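Local coordinates for protein toxin coregulated pilin (PDB 3HRV) that forms the main subunit of the toxin-coregulated pilus, a type IV pilus that Vibrio cholerae needs for aggregation and colonization of the small intestine, at residues A[32-35]-A[36-39]; A[133-136]-A[137-141]. All coordinates share one frame; numbering follows the deposited sequence.

Contact 1: A[32-35]-A[36-39]; sequences NLNS and VQIA
Gln37 and Asn34, one helical turn apart, lie side by side with their amide planes only 12° from parallel, and Gln37 NE2 donates to Asn34 OD1 at 3.1 Å. That bond is bent (136° at the hydrogen), the donor standing off the carbonyl plane of Asn34. NE2 also makes a weak bond to Asn34 O. Two torsions of Gln37 bring this about: chi1 (65°) sets CG between the backbone N and the carbonyl carbon, 3.1 Å from Leu33 O, and a bend at chi2 then carries NE2 to Asn34. OE1 is taken by Asn191 ND2, so both ends of this amide have partners. Asn34 O serves the backbone as well, accepting from Ile38 N at 3.0 Å. The carbonyls of Asn32, Leu33 and Ser35 are likewise met by the N-H groups four residues on. Two further polar ends find partners outside 32-39: Ser35 OG bonds to Gln31 O, and buried Asn32 ND2 to Lys78 O. On the apolar flank Leu33 and Val36 pack on Ile103 of strand 100-108. The unbroken i to i+4 ladder is that of an alpha-helix, here within the amino-terminal helix that packs on the antiparallel sheet of the type IV pilin fold.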
ATOM      1  N   ASN A  32     -11.226   1.526   4.547  1.00 21.24           N
ATOM      2  CA  ASN A  32     -10.816   2.515   3.562  1.00 18.67           C
ATOM      3  C   ASN A  32      -9.952   1.917   2.460  1.00 17.84           C
ATOM      4  O   ASN A  32     -10.177   2.185   1.281  1.00 18.02           O
ATOM      5  CB  ASN A  32     -10.064   3.660   4.242  1.00 19.82           C
ATOM      6  CG  ASN A  32     -10.968   4.517   5.105  1.00 19.64           C
ATOM      7  OD1 ASN A  32     -12.166   4.257   5.225  1.00 23.05           O
ATOM      8  ND2 ASN A  32     -10.397   5.549   5.711  1.00 21.08           N
ATOM      9  N   LEU A  33      -8.967   1.113   2.842  1.00 17.08           N
ATOM     10  CA  LEU A  33      -8.094   0.485   1.859  1.00 16.62           C
ATOM     11  C   LEU A  33      -8.907  -0.380   0.908  1.00 17.05           C
ATOM     12  O   LEU A  33      -8.646  -0.407  -0.293  1.00 16.94           O
ATOM     13  CB  LEU A  33      -7.022  -0.357   2.553  1.00 16.03           C
ATOM     14  CG  LEU A  33      -5.871   0.454   3.155  1.00 16.84           C
ATOM     15  CD1 LEU A  33      -5.080  -0.408   4.125  1.00 17.73           C
ATOM     16  CD2 LEU A  33      -4.973   0.970   2.034  1.00 17.85           C
ATOM     17  N   ASN A  34      -9.902  -1.079   1.441  1.00 16.78           N
ATOM     18  CA  ASN A  34     -10.742  -1.932   0.608  1.00 18.69           C
ATOM     19  C   ASN A  34     -11.544  -1.095  -0.382  1.00 17.97           C
ATOM     20  O   ASN A  34     -11.561  -1.377  -1.581  1.00 17.17           O
ATOM     21  CB  ASN A  34     -11.699  -2.752   1.475  1.00 21.63           C
ATOM     22  CG  ASN A  34     -12.046  -4.086   0.847  1.00 27.00           C
ATOM     23  OD1 ASN A  34     -11.404  -4.517  -0.111  1.00 28.46           O
ATOM     24  ND2 ASN A  34     -13.068  -4.746   1.381  1.00 30.06           N
ATOM     25  N   SER A  35     -12.206  -0.060   0.125  1.00 16.92           N
ATOM     26  CA  SER A  35     -13.019   0.813  -0.710  1.00 17.62           C
ATOM     27  C   SER A  35     -12.201   1.461  -1.821  1.00 17.00           C
ATOM     28  O   SER A  35     -12.633   1.523  -2.971  1.00 16.44           O
ATOM     29  CB  SER A  35     -13.668   1.904   0.146  0.65 18.06           C
ATOM     30  OG  SER A  35     -14.574   1.349   1.082  0.65 19.95           O
ATOM     31  N   VAL A  36     -11.012   1.936  -1.471  1.00 16.86           N
ATOM     32  CA  VAL A  36     -10.148   2.593  -2.439  1.00 14.47           C
ATOM     33  C   VAL A  36      -9.590   1.639  -3.497  1.00 14.02           C
ATOM     34  O   VAL A  36      -9.618   1.956  -4.685  1.00 14.45           O
ATOM     35  CB  VAL A  36      -8.982   3.321  -1.720  1.00 14.51           C
ATOM     36  CG1 VAL A  36      -7.980   3.859  -2.738  1.00 14.92           C
ATOM     37  CG2 VAL A  36      -9.538   4.462  -0.876  1.00 17.88           C
ATOM     38  N   GLN A  37      -9.109   0.471  -3.083  1.00 14.21           N
ATOM     39  CA  GLN A  37      -8.553  -0.459  -4.064  1.00 14.22           C
ATOM     40  C   GLN A  37      -9.637  -0.975  -5.012  1.00 15.59           C
ATOM     41  O   GLN A  37      -9.384  -1.173  -6.196  1.00 15.29           O
ATOM     42  CB  GLN A  37      -7.822  -1.616  -3.366  1.00 16.49           C
ATOM     43  CG  GLN A  37      -8.703  -2.534  -2.545  1.00 22.78           C
ATOM     44  CD  GLN A  37      -9.175  -3.737  -3.338  1.00 28.77           C
ATOM     45  OE1 GLN A  37      -8.506  -4.179  -4.271  1.00 30.04           O
ATOM     46  NE2 GLN A  37     -10.337  -4.269  -2.971  1.00 30.46           N
ATOM     47  N   ILE A  38     -10.849  -1.166  -4.500  1.00 15.71           N
ATOM     48  CA  ILE A  38     -11.955  -1.629  -5.335  1.00 16.30           C
ATOM     49  C   ILE A  38     -12.291  -0.547  -6.361  1.00 15.62           C
ATOM     50  O   ILE A  38     -12.493  -0.832  -7.543  1.00 15.37           O
ATOM     51  CB  ILE A  38     -13.207  -1.940  -4.480  1.00 18.07           C
ATOM     52  CG1 ILE A  38     -12.961  -3.199  -3.646  1.00 19.60           C
ATOM     53  CG2 ILE A  38     -14.429  -2.110  -5.376  1.00 20.26           C
ATOM     54  CD1 ILE A  38     -14.093  -3.537  -2.693  1.00 22.63           C
ATOM     55  N   ALA A  39     -12.344   0.703  -5.914  1.00 14.74           N
ATOM     56  CA  ALA A  39     -12.644   1.803  -6.820  1.00 14.13           C
ATOM     57  C   ALA A  39     -11.580   1.891  -7.913  1.00 14.74           C
ATOM     58  O   ALA A  39     -11.894   2.127  -9.080  1.00 13.56           O
ATOM     59  CB  ALA A  39     -12.717   3.118  -6.048  1.00 15.43           C
TER

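Contact 2: A[133-136]-A[137-141]; sequences AFAA and VADLG
Asp139 reaches back across the turn to the backbone of Ala135 and Ala136, its OD1 accepting two N-H groups. Ala135 N lies 2.9 Å from Asp139 OD1, on the anti side. Ala136 N, 3.1 Å from Asp139 OD1, comes instead from above the carboxylate plane, 70° out of it. With chi1 at -63°, CG of Asp139 sits beside its own backbone N, which directs the carboxylate toward the incoming chain. The return bond, Asp139 N to Ala136 O (2.8 Å), closes a beta-turn over 136-139 whose central residues have helical backbone angles; the OD1 bonds brace its start. On the side of the turn that faces the sheet, Phe134 and Leu140 meet at about a right angle. Phe134 holds CG opposite its carbonyl carbon (chi1 -69°), while Leu140 sends CD1 out anti to CA and turns CD2 to the ring. Leu140 CD2 stands over one face, 3.8 Å from the Phe134 ring centroid and displaced toward the CD2-CE2 rim, a CH-pi contact. The main chain of Asp139 occupies the ring edge, with Asp139 O 3.5 Å from Phe134 CE2. Phe134 touches Thr104, Thr186 and Ala188, and Leu140 touches Phe89, Phe91, Ala102 and Ala188, while Leu140 O accepts from Asn128 ND2. The loop between strands 126-131 and 155-158 is thereby laid against strands 87-93, 100-108 and 185-191.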
ATOM      1  N   ALA A 133       8.062   8.519   3.524  1.00 24.94           N
ATOM      2  CA  ALA A 133       7.097   8.426   2.438  1.00 23.70           C
ATOM      3  C   ALA A 133       7.708   8.083   1.083  1.00 23.52           C
ATOM      4  O   ALA A 133       8.911   8.234   0.870  1.00 23.74           O
ATOM      5  CB  ALA A 133       6.322   9.733   2.332  1.00 26.10           C
ATOM      6  N   PHE A 134       6.866   7.598   0.177  1.00 23.07           N
ATOM      7  CA  PHE A 134       7.306   7.283  -1.173  1.00 22.15           C
ATOM      8  C   PHE A 134       7.239   8.623  -1.896  1.00 24.27           C
ATOM      9  O   PHE A 134       6.167   9.219  -2.014  1.00 25.62           O
ATOM     10  CB  PHE A 134       6.367   6.270  -1.836  1.00 21.39           C
ATOM     11  CG  PHE A 134       6.433   4.895  -1.231  1.00 19.53           C
ATOM     12  CD1 PHE A 134       5.695   4.578  -0.093  1.00 19.41           C
ATOM     13  CD2 PHE A 134       7.260   3.921  -1.786  1.00 19.20           C
ATOM     14  CE1 PHE A 134       5.781   3.311   0.484  1.00 18.87           C
ATOM     15  CE2 PHE A 134       7.354   2.655  -1.218  1.00 19.97           C
ATOM     16  CZ  PHE A 134       6.612   2.347  -0.080  1.00 20.08           C
ATOM     17  N   ALA A 135       8.389   9.101  -2.358  1.00 24.84           N
ATOM     18  CA  ALA A 135       8.461  10.390  -3.034  1.00 25.22           C
ATOM     19  C   ALA A 135       8.403  10.294  -4.552  1.00 25.16           C
ATOM     20  O   ALA A 135       8.005  11.247  -5.225  1.00 27.32           O
ATOM     21  CB  ALA A 135       9.733  11.118  -2.613  1.00 25.98           C
ATOM     22  N   ALA A 136       8.806   9.150  -5.090  1.00 25.45           N
ATOM     23  CA  ALA A 136       8.802   8.954  -6.533  1.00 24.01           C
ATOM     24  C   ALA A 136       8.372   7.544  -6.892  1.00 23.46           C
ATOM     25  O   ALA A 136       8.530   6.616  -6.100  1.00 23.56           O
ATOM     26  CB  ALA A 136      10.191   9.229  -7.100  1.00 24.93           C
ATOM     27  N   VAL A 137       7.831   7.390  -8.095  1.00 22.28           N
ATOM     28  CA  VAL A 137       7.385   6.089  -8.573  1.00 23.84           C
ATOM     29  C   VAL A 137       8.482   5.041  -8.400  1.00 23.03           C
ATOM     30  O   VAL A 137       8.208   3.896  -8.050  1.00 23.29           O
ATOM     31  CB  VAL A 137       6.990   6.157 -10.065  1.00 25.23           C
ATOM     32  CG1 VAL A 137       6.609   4.777 -10.573  1.00 25.90           C
ATOM     33  CG2 VAL A 137       5.834   7.128 -10.248  1.00 26.75           C
ATOM     34  N   ALA A 138       9.726   5.445  -8.638  1.00 23.19           N
ATOM     35  CA  ALA A 138      10.866   4.542  -8.519  1.00 23.83           C
ATOM     36  C   ALA A 138      10.968   3.887  -7.142  1.00 23.92           C
ATOM     37  O   ALA A 138      11.471   2.773  -7.017  1.00 25.39           O
ATOM     38  CB  ALA A 138      12.154   5.295  -8.827  1.00 22.49           C
ATOM     39  N   ASP A 139      10.486   4.583  -6.118  1.00 23.28           N
ATOM     40  CA  ASP A 139      10.529   4.087  -4.743  1.00 24.32           C
ATOM     41  C   ASP A 139       9.664   2.853  -4.508  1.00 23.02           C
ATOM     42  O   ASP A 139       9.885   2.108  -3.554  1.00 23.64           O
ATOM     43  CB  ASP A 139      10.074   5.182  -3.773  1.00 25.10           C
ATOM     44  CG  ASP A 139      10.985   6.389  -3.774  1.00 28.13           C
ATOM     45  OD1 ASP A 139      10.599   7.416  -3.174  1.00 28.23           O
ATOM     46  OD2 ASP A 139      12.083   6.312  -4.364  1.00 29.68           O
ATOM     47  N   LEU A 140       8.680   2.642  -5.376  1.00 22.19           N
ATOM     48  CA  LEU A 140       7.765   1.515  -5.231  1.00 20.78           C
ATOM     49  C   LEU A 140       8.264   0.195  -5.800  1.00 20.46           C
ATOM     50  O   LEU A 140       7.858  -0.874  -5.347  1.00 20.56           O
ATOM     51  CB  LEU A 140       6.424   1.855  -5.880  1.00 21.47           C
ATOM     52  CG  LEU A 140       5.623   2.976  -5.221  1.00 22.98           C
ATOM     53  CD1 LEU A 140       4.562   3.466  -6.181  1.00 23.72           C
ATOM     54  CD2 LEU A 140       5.004   2.472  -3.927  1.00 23.47           C
ATOM     55  N   GLY A 141       9.144   0.267  -6.791  1.00 20.38           N
ATOM     56  CA  GLY A 141       9.639  -0.949  -7.405  1.00 21.50           C
ATOM     57  C   GLY A 141       8.735  -1.362  -8.552  1.00 19.80           C
ATOM     58  O   GLY A 141       8.138  -0.515  -9.215  1.00 20.25           O
TER

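How the contacts relate
Contact 1 comes first along the chain, within helix 24-44, and contact 2 follows in series, in the loop joining strands 126-131 and 155-158. Their centres are 20 Å apart and their nearest atoms about 11 Å; they lie on opposite sides of the chain's centre. What they share is the five-stranded antiparallel sheet. Strand 100-108 meets both, through Ile103 and Val105 on the side of 32-39 and through Ala102 and Thr104 on the side of 133-141. Strand 185-191 is also touched by both, Asn191 by the helix, Thr186 and Ala188 by the loop. Odd and even positions thus serve different contacts, consistent with a sheet sandwiched between helix and loop in the pilin's globular domain.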